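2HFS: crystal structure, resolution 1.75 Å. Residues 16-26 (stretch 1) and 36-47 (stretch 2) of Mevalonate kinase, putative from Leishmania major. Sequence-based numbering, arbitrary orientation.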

# COMPACT_ATOMS: atom_id res chain seq x y z
N ASN A 16 18.34 0.24 0.14
CA ASN A 16 17.36 0.65 1.15
C ASN A 16 16.04 0.96 0.50
O ASN A 16 15.88 1.98 -0.14
CB ASN A 16 17.88 1.85 1.92
CG ASN A 16 19.14 1.54 2.65
OD1 ASN A 16 19.16 0.70 3.57
ND2 ASN A 16 20.22 2.15 2.22
N ILE A 17 15.09 0.04 0.68
CA ILE A 17 13.83 0.14 -0.03
C ILE A 17 12.62 0.04 0.90
O ILE A 17 12.74 -0.47 2.03
CB ILE A 17 13.75 -0.97 -1.11
CG1 ILE A 17 13.53 -2.34 -0.45
CG2 ILE A 17 15.01 -0.96 -2.02
CD1 ILE A 17 13.44 -3.50 -1.42
N GLY A 18 11.47 0.45 0.38
CA GLY A 18 10.16 0.21 1.03
C GLY A 18 9.21 -0.32 -0.03
O GLY A 18 9.14 0.23 -1.13
N TYR A 19 8.51 -1.42 0.27
CA TYR A 19 7.59 -2.01 -0.71
C TYR A 19 6.28 -1.22 -0.84
O TYR A 19 5.84 -0.58 0.12
CB TYR A 19 7.29 -3.45 -0.36
CG TYR A 19 8.52 -4.30 -0.13
CD1 TYR A 19 9.31 -4.74 -1.20
CD2 TYR A 19 8.91 -4.66 1.17
CE1 TYR A 19 10.44 -5.53 -0.98
CE2 TYR A 19 10.05 -5.46 1.38
CZ TYR A 19 10.79 -5.89 0.29
OH TYR A 19 11.92 -6.66 0.48
N GLY A 20 5.69 -1.26 -2.04
CA GLY A 20 4.31 -0.82 -2.23
C GLY A 20 3.31 -1.75 -1.57
O GLY A 20 3.69 -2.78 -1.03
N LYS A 21 2.03 -1.37 -1.62
CA LYS A 21 0.97 -2.06 -0.88
C LYS A 21 -0.35 -2.07 -1.63
O LYS A 21 -0.76 -1.05 -2.17
CB LYS A 21 0.72 -1.36 0.47
CG LYS A 21 -0.49 -1.93 1.24
CD LYS A 21 -1.44 -0.85 1.75
CE LYS A 21 -2.00 0.06 0.65
NZ LYS A 21 -3.06 0.97 1.15
N VAL A 22 -1.03 -3.22 -1.64
CA VAL A 22 -2.43 -3.26 -2.05
C VAL A 22 -3.25 -4.01 -0.99
O VAL A 22 -2.75 -4.92 -0.35
CB VAL A 22 -2.68 -3.91 -3.46
CG1 VAL A 22 -1.76 -3.30 -4.52
CG2 VAL A 22 -2.51 -5.42 -3.43
N ILE A 23 -4.50 -3.63 -0.81
CA ILE A 23 -5.37 -4.40 0.06
C ILE A 23 -6.12 -5.44 -0.77
O ILE A 23 -6.89 -5.09 -1.67
CB ILE A 23 -6.33 -3.49 0.84
CG1 ILE A 23 -5.56 -2.47 1.66
CG2 ILE A 23 -7.19 -4.34 1.76
CD1 ILE A 23 -6.33 -1.23 1.98
N LEU A 24 -5.85 -6.71 -0.49
CA LEU A 24 -6.51 -7.79 -1.21
C LEU A 24 -7.91 -8.03 -0.68
O LEU A 24 -8.85 -8.17 -1.46
CB LEU A 24 -5.69 -9.07 -1.15
CG LEU A 24 -4.38 -9.06 -1.94
CD1 LEU A 24 -3.84 -10.47 -1.95
CD2 LEU A 24 -4.59 -8.54 -3.37
N PHE A 25 -8.04 -8.05 0.64
CA PHE A 25 -9.34 -8.20 1.31
C PHE A 25 -9.52 -7.28 2.49
O PHE A 25 -8.60 -7.08 3.27
CB PHE A 25 -9.53 -9.63 1.82
CG PHE A 25 -9.67 -10.66 0.73
CD1 PHE A 25 -10.93 -11.03 0.26
CD2 PHE A 25 -8.55 -11.24 0.16
CE1 PHE A 25 -11.08 -11.95 -0.73
CE2 PHE A 25 -8.69 -12.20 -0.86
CZ PHE A 25 -9.96 -12.55 -1.31
N GLY A 26 -10.70 -6.69 2.59
CA GLY A 26 -11.20 -6.21 3.87
C GLY A 26 -11.04 -4.74 4.21
O GLY A 26 -11.19 -4.36 5.35
N ALA A 36 -8.27 -8.39 7.72
CA ALA A 36 -7.94 -7.91 6.38
C ALA A 36 -6.67 -8.58 5.86
O ALA A 36 -5.83 -9.02 6.64
CB ALA A 36 -7.79 -6.37 6.38
N ILE A 37 -6.56 -8.71 4.55
CA ILE A 37 -5.37 -9.26 3.94
C ILE A 37 -4.77 -8.14 3.09
O ILE A 37 -5.40 -7.63 2.16
CB ILE A 37 -5.66 -10.55 3.11
CG1 ILE A 37 -6.33 -11.64 3.99
CG2 ILE A 37 -4.37 -11.09 2.45
CD1 ILE A 37 -6.81 -12.93 3.23
N VAL A 38 -3.56 -7.76 3.47
CA VAL A 38 -2.80 -6.73 2.77
C VAL A 38 -1.56 -7.36 2.13
O VAL A 38 -0.94 -8.28 2.69
CB VAL A 38 -2.39 -5.58 3.71
CG1 VAL A 38 -1.64 -4.51 2.94
CG2 VAL A 38 -3.62 -4.97 4.38
N ALA A 39 -1.23 -6.86 0.95
CA ALA A 39 -0.15 -7.44 0.19
C ALA A 39 0.93 -6.39 0.00
O ALA A 39 0.67 -5.34 -0.60
CB ALA A 39 -0.66 -7.95 -1.12
N GLY A 40 2.11 -6.67 0.54
CA GLY A 40 3.29 -5.85 0.26
C GLY A 40 3.94 -6.37 -1.00
O GLY A 40 4.46 -7.49 -1.03
N ILE A 41 3.94 -5.53 -2.05
CA ILE A 41 4.34 -5.98 -3.38
C ILE A 41 5.86 -5.90 -3.59
O ILE A 41 6.57 -5.28 -2.78
CB ILE A 41 3.55 -5.20 -4.46
CG1 ILE A 41 3.78 -3.69 -4.36
CG2 ILE A 41 2.02 -5.50 -4.35
CD1 ILE A 41 3.39 -2.95 -5.66
N SER A 42 6.37 -6.53 -4.64
CA SER A 42 7.83 -6.59 -4.86
C SER A 42 8.37 -5.23 -5.21
O SER A 42 9.52 -4.90 -4.90
CB SER A 42 8.19 -7.51 -6.03
OG SER A 42 7.84 -8.84 -5.79
N GLU A 43 7.53 -4.47 -5.91
CA GLU A 43 7.88 -3.17 -6.48
C GLU A 43 8.05 -2.16 -5.35
O GLU A 43 7.27 -2.17 -4.41
CB GLU A 43 6.78 -2.73 -7.45
CG GLU A 43 6.80 -3.53 -8.77
CD GLU A 43 6.22 -4.94 -8.74
OE1 GLU A 43 5.53 -5.36 -7.78
OE2 GLU A 43 6.44 -5.67 -9.73
N TYR A 44 9.07 -1.32 -5.45
CA TYR A 44 9.56 -0.64 -4.25
C TYR A 44 10.02 0.76 -4.57
O TYR A 44 10.22 1.12 -5.74
CB TYR A 44 10.73 -1.43 -3.65
CG TYR A 44 11.88 -1.59 -4.60
CD1 TYR A 44 12.93 -0.66 -4.62
CD2 TYR A 44 11.91 -2.65 -5.51
CE1 TYR A 44 13.98 -0.79 -5.50
CE2 TYR A 44 12.97 -2.79 -6.41
CZ TYR A 44 13.99 -1.85 -6.40
OH TYR A 44 15.04 -1.98 -7.26
N THR A 45 10.17 1.55 -3.51
CA THR A 45 10.78 2.85 -3.61
C THR A 45 12.14 2.70 -2.90
O THR A 45 12.22 2.10 -1.80
CB THR A 45 9.89 3.89 -2.89
OG1 THR A 45 8.72 4.15 -3.69
CG2 THR A 45 10.57 5.24 -2.82
N GLU A 46 13.20 3.19 -3.54
CA GLU A 46 14.55 3.16 -2.94
C GLU A 46 15.03 4.56 -2.54
O GLU A 46 14.75 5.54 -3.26
CB GLU A 46 15.54 2.48 -3.89
CG GLU A 46 16.99 2.58 -3.41
CD GLU A 46 17.98 1.85 -4.30
OE1 GLU A 46 17.72 1.70 -5.52
OE2 GLU A 46 19.03 1.42 -3.77
N CYS A 47 15.70 4.66 -1.39
CA CYS A 47 16.31 5.90 -0.91
C CYS A 47 17.83 5.71 -0.80
O CYS A 47 18.32 4.71 -0.24
CB CYS A 47 15.70 6.34 0.43
SG CYS A 47 16.59 7.73 1.19
O HOH W 1 19.73 2.49 -1.06

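Antiparallel strands illustrate a general rule: the backbone fixes the register, and the register decides which neighbours each side-chain conformation meets. In this mevalonate kinase, stretch 1 runs antiparallel to two successive strand segments of stretch 2, on either side of a corner at S42. The ladder begins where C47 N donates to N16 O (3.0 Å). G18 and T45 form a reciprocal pair, G18 N to T45 O at 2.8 Å and T45 N to G18 O at 2.9 Å, and V22 and A39 form another, V22 N to A39 O at 2.9 Å and A39 N to V22 O at 2.8 Å.

Between them the register shifts by two, a bulge, across from the corner at S42. G20 bonds to two different residues there: G20 N donates to E43 O (3.0 Å), while G20 O accepts from I41 N (2.9 Å). The side chain of I41, with chi1 p and chi2 t, brings CD1 to where a CB on G20 would come within 3.0 Å of it, so the absent side chain makes room for this methyl. A second bulge follows I23. Here I37 O accepts from both L24 N (2.8 Å, bent to 133°) and F25 N (3.1 Å, nearly straight), and I37 N returns a bond to F25 O (2.9 Å).

Side chains alternate between the faces of the sheet. I17, Y19, K21 and I23 share one face with V38, Y44 and E46. I17 adopts p, and its CG2 lies 3.3 Å from Y44 CD1, a close contact with a ring that is itself carried on a p rotamer. Y19 is m, and S42 O lies 3.7 Å from CD1 of Y19, at the ring edge. K21 is t at chi1, with chi2 off the wells at -132°; its CG lies 3.3 Å from V38 CG1, and NZ is hydrogen-bonded elsewhere in the structure. V38 is t, and its other methyl, CG2, meets I23 CG1 at 4.2 Å.

The opposite face carries V22, F25, I37, A39 and T45. V22, at m, sets CG2 against A39 CB (3.9 Å). F25 and I37 are both m at chi1; I37 is t at chi2, and its CD1 lies 3.9 Å from F25 CD2. L24, at the bulge, has its CA-to-CB bond pointing toward the partner strand, and L24 CG lies 4.0 Å from A39 CB.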